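Local coordinates for protein fiber (Murine adenovirus 2, PDB 5NBH) that probably serves in viral attachment to host cells as a trimeric fibre whose distal domain binds N-acetylglucosamine, at residues 62-67 / 74-79; 86-91 / 150-155; 136-141 / 208-213; 186-191 / 221-226. One frame throughout, in Å; residues are numbered along the deposited sequence.

Contact 1 of 4, residues 62-67 / 74-79; sequences LDYRSP and GALALT
Leu62 and Leu76 carry the apolar part of this contact. Their side chains meet at about a right angle. The CD2 methyl of Leu62 lies 3.9 Å from CD2 of Leu76 and 4.1 Å from CD1 of Leu76, so one methyl sits against both branches of the other leucine. Leu76 reaches across because its CG is turned anti to the backbone N (chi1 -173°). The CD1 methyl of Leu76 also lies near the Tyr64 ring, obliquely and loosely, 4.5 Å from Tyr64 CD2.

The touching backbones run in nearly the same direction, 12° apart, yet do not pair as strands. Segment 62-67 is mostly an extended loop leading into strand 69-72, which turns back as strand 75-78. This is consistent with the triple beta-spiral of the fibre shaft, in which three chains share an apolar interior. Leu62 packs on Leu62 of the third subunit, and Leu76 packs on Leu69 of the second subunit.

The polar part lies at the other end. Thr79 OG1 donates to Ser66 O at 2.9 Å. The hydroxyl sits above the carbonyl plane, 35° out of it.

Van der Waals contact completes this end. Pro67 O is 3.4 Å from Thr79 CB and 3.6 Å from Thr79 CG2. The threonine therefore lies against two successive carbonyl groups. Thr79 is also joined by a backbone hydrogen bond to Gln68, and it packs on Leu161 of the third subunit.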
loop_
_atom_site.group_PDB
_atom_site.type_symbol
_atom_site.label_atom_id
_atom_site.label_comp_id
_atom_site.label_asym_id
_atom_site.label_seq_id
_atom_site.Cartn_x
_atom_site.Cartn_y
_atom_site.Cartn_z
ATOM N N LEU A 62 23.509 -5.144 19.984
ATOM C CA LEU A 62 23.029 -5.447 18.606
ATOM C C LEU A 62 23.155 -4.182 17.742
ATOM O O LEU A 62 22.619 -3.135 18.097
ATOM C CB LEU A 62 21.546 -5.870 18.616
ATOM C CG LEU A 62 20.903 -6.060 17.217
ATOM C CD1 LEU A 62 21.474 -7.283 16.520
ATOM C CD2 LEU A 62 19.393 -6.188 17.324
ATOM N N ASP A 63 23.894 -4.272 16.653
ATOM C CA ASP A 63 23.993 -3.163 15.707
ATOM C C ASP A 63 22.861 -3.258 14.688
ATOM O O ASP A 63 22.683 -4.301 14.076
ATOM C CB ASP A 63 25.350 -3.194 15.018
ATOM C CG ASP A 63 26.497 -2.960 16.007
ATOM O OD1 ASP A 63 26.346 -2.050 16.848
ATOM O OD2 ASP A 63 27.495 -3.711 15.964
ATOM N N TYR A 64 22.134 -2.162 14.519
ATOM C CA TYR A 64 21.013 -2.124 13.550
ATOM C C TYR A 64 20.963 -0.775 12.820
ATOM O O TYR A 64 21.516 0.231 13.301
ATOM C CB TYR A 64 19.683 -2.426 14.257
ATOM C CG TYR A 64 19.405 -1.508 15.388
ATOM C CD1 TYR A 64 18.786 -0.277 15.184
ATOM C CD2 TYR A 64 19.818 -1.826 16.684
ATOM C CE1 TYR A 64 18.567 0.605 16.226
ATOM C CE2 TYR A 64 19.595 -0.950 17.734
ATOM C CZ TYR A 64 18.986 0.263 17.499
ATOM O OH TYR A 64 18.753 1.125 18.519
ATOM N N ARG A 65 20.244 -0.759 11.690
ATOM C CA ARG A 65 20.077 0.452 10.870
ATOM C C ARG A 65 18.905 1.228 11.408
ATOM O O ARG A 65 17.764 0.757 11.344
ATOM C CB ARG A 65 19.835 0.092 9.406
ATOM C CG ARG A 65 21.051 -0.484 8.716
ATOM C CD ARG A 65 21.917 0.609 8.118
ATOM N NE ARG A 65 21.265 1.169 6.931
ATOM C CZ ARG A 65 21.388 0.714 5.686
ATOM N NH1 ARG A 65 22.178 -0.320 5.385
ATOM N NH2 ARG A 65 20.714 1.318 4.714
ATOM N N SER A 66 19.162 2.415 11.951
ATOM C CA SER A 66 18.138 3.146 12.685
ATOM C C SER A 66 16.967 3.652 11.811
ATOM O O SER A 66 15.837 3.792 12.308
ATOM C CB SER A 66 18.762 4.274 13.509
ATOM O OG SER A 66 19.179 5.321 12.673
ATOM N N PRO A 67 17.202 3.879 10.513
ATOM C CA PRO A 67 15.997 4.183 9.701
ATOM C C PRO A 67 15.007 3.026 9.471
ATOM O O PRO A 67 13.908 3.250 8.951
ATOM C CB PRO A 67 16.583 4.630 8.352
ATOM C CG PRO A 67 18.026 4.894 8.577
ATOM C CD PRO A 67 18.444 3.998 9.722
ATOM N N GLY A 74 12.831 -0.695 25.483
ATOM C CA GLY A 74 13.820 -1.727 25.705
ATOM C C GLY A 74 13.864 -2.853 24.670
ATOM O O GLY A 74 14.810 -3.641 24.687
ATOM N N ALA A 75 12.873 -2.910 23.776
ATOM C CA ALA A 75 12.683 -4.048 22.850
ATOM C C ALA A 75 12.905 -3.646 21.385
ATOM O O ALA A 75 12.641 -2.497 20.991
ATOM C CB ALA A 75 11.278 -4.621 23.034
ATOM N N LEU A 76 13.392 -4.586 20.576
ATOM C CA LEU A 76 13.628 -4.294 19.159
ATOM C C LEU A 76 12.285 -4.143 18.472
ATOM O O LEU A 76 11.321 -4.857 18.763
ATOM C CB LEU A 76 14.462 -5.376 18.482
ATOM C CG LEU A 76 14.960 -5.174 17.054
ATOM C CD1 LEU A 76 15.964 -4.034 16.999
ATOM C CD2 LEU A 76 15.591 -6.439 16.510
ATOM N N ALA A 77 12.248 -3.184 17.561
ATOM C CA ALA A 77 11.061 -2.877 16.787
ATOM C C ALA A 77 11.447 -2.336 15.414
ATOM O O ALA A 77 12.623 -2.083 15.104
ATOM C CB ALA A 77 10.216 -1.871 17.554
ATOM N N LEU A 78 10.441 -2.205 14.554
ATOM C CA LEU A 78 10.628 -1.552 13.269
ATOM C C LEU A 78 10.362 -0.038 13.363
ATOM O O LEU A 78 9.522 0.424 14.136
ATOM C CB LEU A 78 9.674 -2.170 12.231
ATOM C CG LEU A 78 9.718 -3.696 12.060
ATOM C CD1 LEU A 78 8.817 -4.139 10.889
ATOM C CD2 LEU A 78 11.109 -4.221 11.863
ATOM N N THR A 79 11.031 0.719 12.509
ATOM C CA THR A 79 10.806 2.152 12.436
ATOM C C THR A 79 9.463 2.429 11.709
ATOM O O THR A 79 8.695 3.334 12.092
ATOM C CB THR A 79 12.013 2.827 11.754
ATOM O OG1 THR A 79 13.179 2.567 12.562
ATOM C CG2 THR A 79 11.841 4.309 11.659
#

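Contact 2 of 4, residues 86-91 / 150-155; sequences QTPFNT and RMQVMG
Gln86 and Gln152 form an antiparallel hydrogen-bonded pair. Gln86 N donates to Gln152 O at 2.9 Å, and Gln152 N donates to Gln86 O at 2.8 Å. Gln86 O also takes a CA-H contact from Met151 CA at 3.2 Å. The bent end of Met151 brings its CE methyl 3.6 Å from Gln86 CA. Beside the pair, Pro88 CD touches Arg150 O at 3.3 Å. In the Arg150 conformer described, one of two, Pro88 CG lies over the centre of the guanidinium.

This joins the short edge strand 152-153 to strand 83-96, the first strand of the ABCJ sheet of the head. Strand 83-96 is interrupted here by a type II turn from Pro88 to Thr91.

The Met154 methyl, in one of two conformers, sits over a face of the Phe89 ring, a CH-pi and Met-aromatic contact. Met154 CE is 4.2 Å from the centroid of the Phe89 ring.

Further out, Gln86 NE2 donates in its amide plane to Thr87 O at 3.2 Å. This fixes the rotation of the amide and directs OE1 to a water shared with Met154 O. A second water links Thr91 O and Arg150 O. Thr87 OG1 is hydrogen-bonded to Ile108 N on strand 103-113.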
loop_
_atom_site.group_PDB
_atom_site.type_symbol
_atom_site.label_atom_id
_atom_site.label_comp_id
_atom_site.label_asym_id
_atom_site.label_seq_id
_atom_site.Cartn_x
_atom_site.Cartn_y
_atom_site.Cartn_z
ATOM N N GLN A 86 -8.676 -5.080 10.256
ATOM C CA GLN A 86 -9.535 -5.594 9.203
ATOM C C GLN A 86 -10.660 -6.428 9.741
ATOM O O GLN A 86 -10.554 -6.989 10.822
ATOM C CB GLN A 86 -8.718 -6.452 8.249
ATOM C CG GLN A 86 -8.084 -7.658 8.921
ATOM C CD GLN A 86 -7.383 -8.562 7.948
ATOM O OE1 GLN A 86 -6.234 -8.329 7.603
ATOM N NE2 GLN A 86 -8.059 -9.629 7.548
ATOM N N THR A 87 -11.690 -6.587 8.932
ATOM C CA THR A 87 -12.719 -7.596 9.174
ATOM C C THR A 87 -12.082 -8.996 9.062
ATOM O O THR A 87 -11.201 -9.224 8.212
ATOM C CB THR A 87 -13.888 -7.459 8.174
ATOM O OG1 THR A 87 -13.375 -7.374 6.838
ATOM C CG2 THR A 87 -14.711 -6.224 8.502
ATOM N N PRO A 88 -12.521 -9.939 9.919
ATOM C CA PRO A 88 -11.946 -11.277 9.844
ATOM C C PRO A 88 -12.200 -11.959 8.543
ATOM O O PRO A 88 -13.188 -11.678 7.847
ATOM C CB PRO A 88 -12.643 -12.040 11.006
ATOM C CG PRO A 88 -13.231 -10.997 11.885
ATOM C CD PRO A 88 -13.557 -9.853 10.968
ATOM N N PHE A 89 -11.279 -12.850 8.204
ATOM C CA PHE A 89 -11.397 -13.750 7.072
ATOM C C PHE A 89 -12.824 -14.308 7.015
ATOM O O PHE A 89 -13.309 -14.883 8.007
ATOM C CB PHE A 89 -10.402 -14.923 7.258
ATOM C CG PHE A 89 -8.911 -14.542 7.236
ATOM C CD1 PHE A 89 -8.441 -13.405 6.590
ATOM C CD2 PHE A 89 -7.963 -15.376 7.853
ATOM C CE1 PHE A 89 -7.075 -13.090 6.559
ATOM C CE2 PHE A 89 -6.600 -15.069 7.828
ATOM C CZ PHE A 89 -6.155 -13.924 7.178
ATOM N N ASN A 90 -13.515 -14.085 5.900
ATOM C CA ASN A 90 -14.855 -14.651 5.709
ATOM C C ASN A 90 -15.905 -14.146 6.739
ATOM O O ASN A 90 -16.936 -14.794 6.962
ATOM C CB ASN A 90 -14.734 -16.197 5.765
ATOM C CG ASN A 90 -15.605 -16.901 4.755
ATOM O OD1 ASN A 90 -16.743 -16.497 4.479
ATOM N ND2 ASN A 90 -15.072 -17.983 4.197
ATOM N N THR A 91 -15.655 -12.987 7.357
ATOM C CA THR A 91 -16.556 -12.426 8.371
ATOM C C THR A 91 -16.841 -10.955 8.059
ATOM O O THR A 91 -16.468 -10.045 8.817
ATOM C CB THR A 91 -15.968 -12.612 9.771
ATOM O OG1 THR A 91 -15.525 -13.971 9.905
ATOM C CG2 THR A 91 -16.988 -12.285 10.860
ATOM N N ARG A 150 -17.208 -6.481 13.997
ATOM C CA ARG A 150 -15.959 -7.074 14.461
ATOM C C ARG A 150 -14.809 -6.802 13.472
ATOM O O ARG A 150 -14.917 -7.101 12.288
ATOM C CB ARG A 150 -16.126 -8.577 14.709
ATOM C CG ARG A 150 -14.876 -9.265 15.272
ATOM C CD ARG A 150 -15.166 -10.687 15.771
ATOM N NE ARG A 150 -14.000 -11.568 15.632
ATOM C CZ ARG A 150 -14.006 -12.716 14.950
ATOM N NH1 ARG A 150 -15.110 -13.145 14.368
ATOM N NH2 ARG A 150 -12.908 -13.440 14.859
ATOM N N MET A 151 -13.727 -6.243 14.006
ATOM C CA MET A 151 -12.462 -6.083 13.280
ATOM C C MET A 151 -11.350 -6.565 14.212
ATOM O O MET A 151 -11.547 -6.631 15.419
ATOM C CB MET A 151 -12.258 -4.657 12.812
ATOM C CG MET A 151 -13.329 -4.214 11.797
ATOM S SD MET A 151 -13.061 -2.546 11.145
ATOM C CE MET A 151 -11.579 -2.791 10.151
ATOM N N GLN A 152 -10.210 -6.908 13.609
ATOM C CA GLN A 152 -9.074 -7.548 14.271
ATOM C C GLN A 152 -7.794 -6.954 13.725
ATOM O O GLN A 152 -7.735 -6.646 12.551
ATOM C CB GLN A 152 -9.060 -9.033 13.904
ATOM C CG GLN A 152 -10.154 -9.795 14.587
ATOM C CD GLN A 152 -10.184 -11.281 14.289
ATOM O OE1 GLN A 152 -10.879 -12.022 14.985
ATOM N NE2 GLN A 152 -9.438 -11.726 13.289
ATOM N N VAL A 153 -6.775 -6.818 14.575
ATOM C CA VAL A 153 -5.445 -6.499 14.084
ATOM C C VAL A 153 -4.821 -7.854 13.671
ATOM O O VAL A 153 -4.767 -8.784 14.480
ATOM C CB VAL A 153 -4.572 -5.781 15.142
ATOM C CG1 VAL A 153 -3.211 -5.430 14.548
ATOM C CG2 VAL A 153 -5.243 -4.522 15.683
ATOM N N MET A 154 -4.431 -7.965 12.408
ATOM C CA MET A 154 -3.985 -9.222 11.801
ATOM C C MET A 154 -2.537 -9.130 11.306
ATOM O O MET A 154 -2.160 -8.217 10.547
ATOM C CB MET A 154 -4.944 -9.547 10.661
ATOM C CG MET A 154 -4.584 -10.697 9.737
ATOM S SD MET A 154 -4.501 -12.288 10.564
ATOM C CE MET A 154 -6.221 -12.643 10.892
ATOM N N GLY A 155 -1.719 -10.101 11.690
ATOM C CA GLY A 155 -0.344 -10.093 11.207
ATOM C C GLY A 155 -0.240 -10.855 9.907
ATOM O O GLY A 155 -1.154 -11.596 9.505
HETATM O O HOH W 1 -3.343 -8.499 7.677
HETATM O O HOH W 2 -17.016 -8.044 10.795
#

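Contact 3 of 4, residues 136-141 / 208-213; sequences ELQFDG and NFYITL
Asn208 faces the end of segment 136-141 with both ends of its amide. Asn208 OD1 accepts from Gly141 N at 3.1 Å and also from a water that is weakly bound to Asp140 OD2. Asp140 OD1 accepts from Thr142 N and Leu143 N. ND2 of Asn208 gives a weak hydrogen bond to Gln138 OE1, in one of two Gln138 conformers. CG of Asn208 lies anti to its carbonyl carbon (chi1 -74°), which brings the amide within reach of Gln138 and Gly141.

Phe209 pairs with Phe139 through two backbone bonds. Phe209 N to Phe139 O and Phe139 N to Phe209 O are both 2.8 Å. The rings lie side by side, with planes 31° apart. Phe209 CD2 touches Phe139 CD1 at 3.6 Å.

These are neighbouring antiparallel strands of the GHID sheet of the head. Leu137, Phe139 and Ile211 pack against the ABCJ sheet, on Phe119, Ile108 and Met110. Phe209 shares their face and packs on Pro170 and Leu202.

Tyr210 lies on the other face. Gln138 CG sits over its ring, and the Gln138 amide runs almost parallel to that ring. Glu136 comes at the ring edge, with its CD 3.6 Å from Tyr210 CD2 and its carboxylate turned 82° from the ring plane. Arg205 makes a cation-pi contact with Tyr210 and a salt bridge to Glu136 OE1.

Ile211 and Leu137 form the next hydrogen-bonded pair. Leu137 N to Ile211 O is 2.8 Å and nearly straight, and Ile211 N to Leu137 O is 2.9 Å. Thr212 OG1 shares a water with Glu136 OE1.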
loop_
_atom_site.group_PDB
_atom_site.type_symbol
_atom_site.label_atom_id
_atom_site.label_comp_id
_atom_site.label_asym_id
_atom_site.label_seq_id
_atom_site.Cartn_x
_atom_site.Cartn_y
_atom_site.Cartn_z
ATOM N N GLU A 136 -21.928 3.924 7.622
ATOM C CA GLU A 136 -21.230 4.597 8.720
ATOM C C GLU A 136 -20.450 3.574 9.505
ATOM O O GLU A 136 -21.021 2.578 9.954
ATOM C CB GLU A 136 -22.240 5.310 9.629
ATOM C CG GLU A 136 -21.646 6.193 10.718
ATOM C CD GLU A 136 -22.742 6.861 11.556
ATOM O OE1 GLU A 136 -23.069 8.034 11.342
ATOM O OE2 GLU A 136 -23.239 6.188 12.457
ATOM N N LEU A 137 -19.141 3.784 9.637
ATOM C CA LEU A 137 -18.287 2.988 10.552
ATOM C C LEU A 137 -17.876 3.827 11.751
ATOM O O LEU A 137 -17.395 4.918 11.589
ATOM C CB LEU A 137 -17.006 2.529 9.824
ATOM C CG LEU A 137 -17.222 1.714 8.552
ATOM C CD1 LEU A 137 -15.909 1.499 7.785
ATOM C CD2 LEU A 137 -17.890 0.405 8.920
ATOM N N GLN A 138 -18.084 3.293 12.948
ATOM C CA GLN A 138 -17.783 3.965 14.199
ATOM C C GLN A 138 -16.657 3.207 14.896
ATOM O O GLN A 138 -16.687 1.981 14.930
ATOM C CB GLN A 138 -19.027 3.934 15.084
ATOM C CG GLN A 138 -18.949 4.735 16.362
ATOM C CD GLN A 138 -20.191 4.564 17.214
ATOM O OE1 GLN A 138 -20.217 5.003 18.354
ATOM N NE2 GLN A 138 -21.218 3.916 16.672
ATOM N N PHE A 139 -15.723 3.947 15.457
ATOM C CA PHE A 139 -14.594 3.400 16.175
ATOM C C PHE A 139 -14.438 4.171 17.472
ATOM O O PHE A 139 -14.548 5.413 17.495
ATOM C CB PHE A 139 -13.303 3.571 15.363
ATOM C CG PHE A 139 -13.360 2.963 14.000
ATOM C CD1 PHE A 139 -13.853 3.697 12.925
ATOM C CD2 PHE A 139 -12.891 1.675 13.763
ATOM C CE1 PHE A 139 -13.913 3.151 11.663
ATOM C CE2 PHE A 139 -12.940 1.115 12.493
ATOM C CZ PHE A 139 -13.457 1.853 11.440
ATOM N N ASP A 140 -14.059 3.462 18.528
ATOM C CA ASP A 140 -13.758 4.135 19.790
ATOM C C ASP A 140 -12.720 5.241 19.589
ATOM O O ASP A 140 -11.673 5.015 19.023
ATOM C CB ASP A 140 -13.300 3.106 20.844
ATOM C CG ASP A 140 -13.184 3.737 22.223
ATOM O OD1 ASP A 140 -12.242 4.505 22.457
ATOM O OD2 ASP A 140 -14.093 3.501 23.043
ATOM N N GLY A 141 -13.013 6.451 20.048
ATOM C CA GLY A 141 -12.169 7.594 19.770
ATOM C C GLY A 141 -10.819 7.616 20.464
ATOM O O GLY A 141 -9.978 8.420 20.087
ATOM N N ASN A 208 -16.108 9.681 19.592
ATOM C CA ASN A 208 -15.786 8.529 18.725
ATOM C C ASN A 208 -15.422 8.980 17.296
ATOM O O ASN A 208 -15.720 10.088 16.879
ATOM C CB ASN A 208 -16.909 7.526 18.704
ATOM C CG ASN A 208 -17.004 6.722 19.986
ATOM O OD1 ASN A 208 -16.007 6.560 20.726
ATOM N ND2 ASN A 208 -18.190 6.258 20.276
ATOM N N PHE A 209 -14.698 8.106 16.591
ATOM C CA PHE A 209 -14.187 8.356 15.228
ATOM C C PHE A 209 -15.135 7.691 14.250
ATOM O O PHE A 209 -15.469 6.551 14.434
ATOM C CB PHE A 209 -12.770 7.733 15.121
ATOM C CG PHE A 209 -12.240 7.613 13.715
ATOM C CD1 PHE A 209 -12.294 8.676 12.844
ATOM C CD2 PHE A 209 -11.598 6.445 13.298
ATOM C CE1 PHE A 209 -11.788 8.581 11.570
ATOM C CE2 PHE A 209 -11.063 6.338 12.025
ATOM C CZ PHE A 209 -11.159 7.398 11.162
ATOM N N TYR A 210 -15.596 8.451 13.256
ATOM C CA TYR A 210 -16.487 8.007 12.219
ATOM C C TYR A 210 -15.839 8.096 10.839
ATOM O O TYR A 210 -15.247 9.111 10.467
ATOM C CB TYR A 210 -17.747 8.864 12.179
ATOM C CG TYR A 210 -18.660 8.731 13.377
ATOM C CD1 TYR A 210 -18.280 9.240 14.633
ATOM C CD2 TYR A 210 -19.899 8.155 13.250
ATOM C CE1 TYR A 210 -19.102 9.111 15.732
ATOM C CE2 TYR A 210 -20.764 8.041 14.353
ATOM C CZ TYR A 210 -20.354 8.525 15.592
ATOM O OH TYR A 210 -21.209 8.438 16.673
ATOM N N ILE A 211 -15.968 7.008 10.085
ATOM C CA ILE A 211 -15.755 7.000 8.645
ATOM C C ILE A 211 -17.136 6.850 8.052
ATOM O O ILE A 211 -17.825 5.819 8.258
ATOM C CB ILE A 211 -14.821 5.860 8.160
ATOM C CG1 ILE A 211 -13.465 6.018 8.798
ATOM C CG2 ILE A 211 -14.748 5.808 6.636
ATOM C CD1 ILE A 211 -12.429 4.984 8.394
ATOM N N THR A 212 -17.538 7.858 7.286
ATOM C CA THR A 212 -18.879 7.859 6.674
ATOM C C THR A 212 -18.705 7.834 5.174
ATOM O O THR A 212 -18.010 8.691 4.627
ATOM C CB THR A 212 -19.681 9.089 7.126
ATOM O OG1 THR A 212 -19.657 9.164 8.567
ATOM C CG2 THR A 212 -21.105 9.013 6.665
ATOM N N LEU A 213 -19.269 6.805 4.544
ATOM C CA LEU A 213 -19.244 6.651 3.101
ATOM C C LEU A 213 -20.601 6.888 2.487
ATOM O O LEU A 213 -21.599 6.423 3.017
ATOM C CB LEU A 213 -18.766 5.249 2.725
ATOM C CG LEU A 213 -17.501 4.764 3.464
ATOM C CD1 LEU A 213 -17.265 3.313 3.115
ATOM C CD2 LEU A 213 -16.278 5.583 3.098
HETATM O O HOH W 3 -21.673 10.012 10.169
HETATM O O HOH W 4 -15.468 6.258 23.251
#

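Contact 4 of 4, residues 186-191 / 221-226; sequences CSENGE and KPIFQM
The two sheets of the head meet at this edge. Strand 179-188 is the outer strand of the GHID sheet, and strand 223-231 that of the ABCJ sheet. The axes of their short segments approach to 5.2 Å, with N-to-C directions 131° apart, so they touch at a corner and not as a regular pair.

Ile223 O is the centre of the corner. It takes a weak hydrogen bond from Ser187 N at 3.3 Å and a CA-H contact from Cys186 CA, also at 3.3 Å. A water donates to Ile223 O and is bonded to Ser187 OG. Another water donates to both Ser187 O and Lys221 O. The Ile223 side chain lies against Ser187 O, with CB 3.3 Å away.

Glu188 is the first residue of the type I' turn that ends at Glu191. Its side chain is fully extended, with CG anti to the backbone N (chi1 -171°). Lys221 NZ meets Glu188 OE2 in a salt bridge at 2.7 Å, on the syn side and 26° out of the carboxylate plane. A third water joins Glu188 OE1 to Lys221 N.

The side chain of Pro222 is about 3 Å from that of Gln133, which binds N-acetylglucosamine, though none is bound to this chain. Three water bridges and a salt bridge supplement the one weak direct backbone bond. The close pairing would be expected to favour the charged forms of Glu188 and Lys221.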
loop_
_atom_site.group_PDB
_atom_site.type_symbol
_atom_site.label_atom_id
_atom_site.label_comp_id
_atom_site.label_asym_id
_atom_site.label_seq_id
_atom_site.Cartn_x
_atom_site.Cartn_y
_atom_site.Cartn_z
ATOM N N CYS A 186 -20.178 0.118 -9.976
ATOM C CA CYS A 186 -21.116 -0.838 -9.447
ATOM C C CYS A 186 -21.277 -1.968 -10.469
ATOM O O CYS A 186 -21.328 -1.701 -11.658
ATOM C CB CYS A 186 -22.470 -0.195 -9.150
ATOM S SG CYS A 186 -22.412 0.896 -7.703
ATOM N N SER A 187 -21.355 -3.190 -9.988
ATOM C CA SER A 187 -21.536 -4.376 -10.833
ATOM C C SER A 187 -22.341 -5.424 -10.118
ATOM O O SER A 187 -22.651 -5.271 -8.946
ATOM C CB SER A 187 -20.163 -4.949 -11.217
ATOM O OG SER A 187 -19.463 -5.531 -10.113
ATOM N N GLU A 188 -22.687 -6.513 -10.801
ATOM C CA GLU A 188 -23.359 -7.591 -10.110
ATOM C C GLU A 188 -23.134 -8.849 -10.901
ATOM O O GLU A 188 -23.341 -8.845 -12.102
ATOM C CB GLU A 188 -24.854 -7.316 -9.950
ATOM C CG GLU A 188 -25.537 -8.321 -9.037
ATOM C CD GLU A 188 -27.023 -8.086 -8.838
ATOM O OE1 GLU A 188 -27.610 -7.098 -9.342
ATOM O OE2 GLU A 188 -27.611 -8.933 -8.151
ATOM N N ASN A 189 -22.630 -9.868 -10.217
ATOM C CA ASN A 189 -22.329 -11.174 -10.821
ATOM C C ASN A 189 -21.436 -11.033 -12.050
ATOM O O ASN A 189 -21.713 -11.662 -13.082
ATOM C CB ASN A 189 -23.616 -11.904 -11.222
ATOM C CG ASN A 189 -24.491 -12.251 -10.044
ATOM O OD1 ASN A 189 -24.002 -12.579 -8.959
ATOM N ND2 ASN A 189 -25.808 -12.203 -10.257
ATOM N N GLY A 190 -20.420 -10.171 -11.970
ATOM C CA GLY A 190 -19.517 -9.930 -13.100
ATOM C C GLY A 190 -20.010 -9.039 -14.229
ATOM O O GLY A 190 -19.317 -8.858 -15.225
ATOM N N GLU A 191 -21.221 -8.510 -14.106
ATOM C CA GLU A 191 -21.814 -7.646 -15.136
ATOM C C GLU A 191 -21.736 -6.185 -14.721
ATOM O O GLU A 191 -22.158 -5.858 -13.620
ATOM C CB GLU A 191 -23.270 -8.028 -15.334
ATOM C CG GLU A 191 -23.977 -7.283 -16.432
ATOM C CD GLU A 191 -25.484 -7.573 -16.464
ATOM O OE1 GLU A 191 -25.928 -8.592 -15.875
ATOM O OE2 GLU A 191 -26.217 -6.775 -17.083
ATOM N N LYS A 221 -27.846 -2.321 -7.302
ATOM C CA LYS A 221 -27.365 -2.621 -5.962
ATOM C C LYS A 221 -26.027 -1.929 -5.764
ATOM O O LYS A 221 -25.214 -1.927 -6.657
ATOM C CB LYS A 221 -27.166 -4.116 -5.794
ATOM C CG LYS A 221 -28.435 -4.939 -5.949
ATOM C CD LYS A 221 -28.168 -6.383 -5.592
ATOM C CE LYS A 221 -29.422 -7.231 -5.644
ATOM N NZ LYS A 221 -29.728 -7.674 -7.015
ATOM N N PRO A 222 -25.782 -1.384 -4.569
ATOM C CA PRO A 222 -24.469 -0.795 -4.288
ATOM C C PRO A 222 -23.456 -1.906 -4.001
ATOM O O PRO A 222 -23.400 -2.441 -2.910
ATOM C CB PRO A 222 -24.738 0.147 -3.105
ATOM C CG PRO A 222 -25.956 -0.423 -2.442
ATOM C CD PRO A 222 -26.761 -1.137 -3.496
ATOM N N ILE A 223 -22.734 -2.295 -5.039
ATOM C CA ILE A 223 -21.766 -3.366 -4.972
ATOM C C ILE A 223 -20.510 -2.827 -5.637
ATOM O O ILE A 223 -20.481 -2.679 -6.842
ATOM C CB ILE A 223 -22.245 -4.624 -5.720
ATOM C CG1 ILE A 223 -23.528 -5.137 -5.090
ATOM C CG2 ILE A 223 -21.156 -5.693 -5.695
ATOM C CD1 ILE A 223 -24.085 -6.396 -5.741
ATOM N N PHE A 224 -19.511 -2.489 -4.827
ATOM C CA PHE A 224 -18.320 -1.784 -5.279
ATOM C C PHE A 224 -17.150 -1.959 -4.320
ATOM O O PHE A 224 -17.385 -2.339 -3.186
ATOM C CB PHE A 224 -18.612 -0.291 -5.423
ATOM C CG PHE A 224 -19.019 0.381 -4.152
ATOM C CD1 PHE A 224 -20.355 0.413 -3.754
ATOM C CD2 PHE A 224 -18.086 1.014 -3.358
ATOM C CE1 PHE A 224 -20.738 1.064 -2.585
ATOM C CE2 PHE A 224 -18.466 1.657 -2.191
ATOM C CZ PHE A 224 -19.787 1.670 -1.795
ATOM N N GLN A 225 -15.924 -1.669 -4.790
ATOM C CA GLN A 225 -14.708 -1.581 -3.958
ATOM C C GLN A 225 -14.183 -0.151 -4.097
ATOM O O GLN A 225 -14.276 0.467 -5.167
ATOM C CB GLN A 225 -13.579 -2.595 -4.373
ATOM C CG GLN A 225 -12.302 -2.560 -3.481
ATOM C CD GLN A 225 -11.174 -3.585 -3.806
ATOM O OE1 GLN A 225 -10.126 -3.209 -4.339
ATOM N NE2 GLN A 225 -11.337 -4.822 -3.361
ATOM N N MET A 226 -13.696 0.408 -3.005
ATOM C CA MET A 226 -12.961 1.668 -3.082
ATOM C C MET A 226 -11.957 1.824 -1.972
ATOM O O MET A 226 -12.037 1.182 -0.955
ATOM C CB MET A 226 -13.858 2.900 -3.174
ATOM C CG MET A 226 -14.807 3.217 -2.042
ATOM S SD MET A 226 -14.857 5.027 -1.976
ATOM C CE MET A 226 -13.167 5.166 -1.406
HETATM O O HOH W 5 -18.019 -3.622 -8.742
HETATM O O HOH W 6 -24.737 -3.489 -8.782
HETATM O O HOH W 7 -27.302 -4.232 -9.524
#

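In the fold
From the N terminus, contact 1 comes first. It closes a short loop around strand 69-72, probably in the shaft, and ends before the others open. Contact 2 closes a much longer loop, from the first strand of the head to edge strand 152-153. Contact 3 opens within that loop and closes beyond it, so the two cross. They also touch, Met151 SD packing on Phe139 CE2 at 3.9 Å. Contact 4 starts after contact 2 is complete and crosses contact 3. Contacts 2 and 3 each join strands within a sheet, whereas contact 4 joins the two sheets. Contacts 1 and 4 lie on opposite sides of the chain's centre, their centres about 44 Å apart.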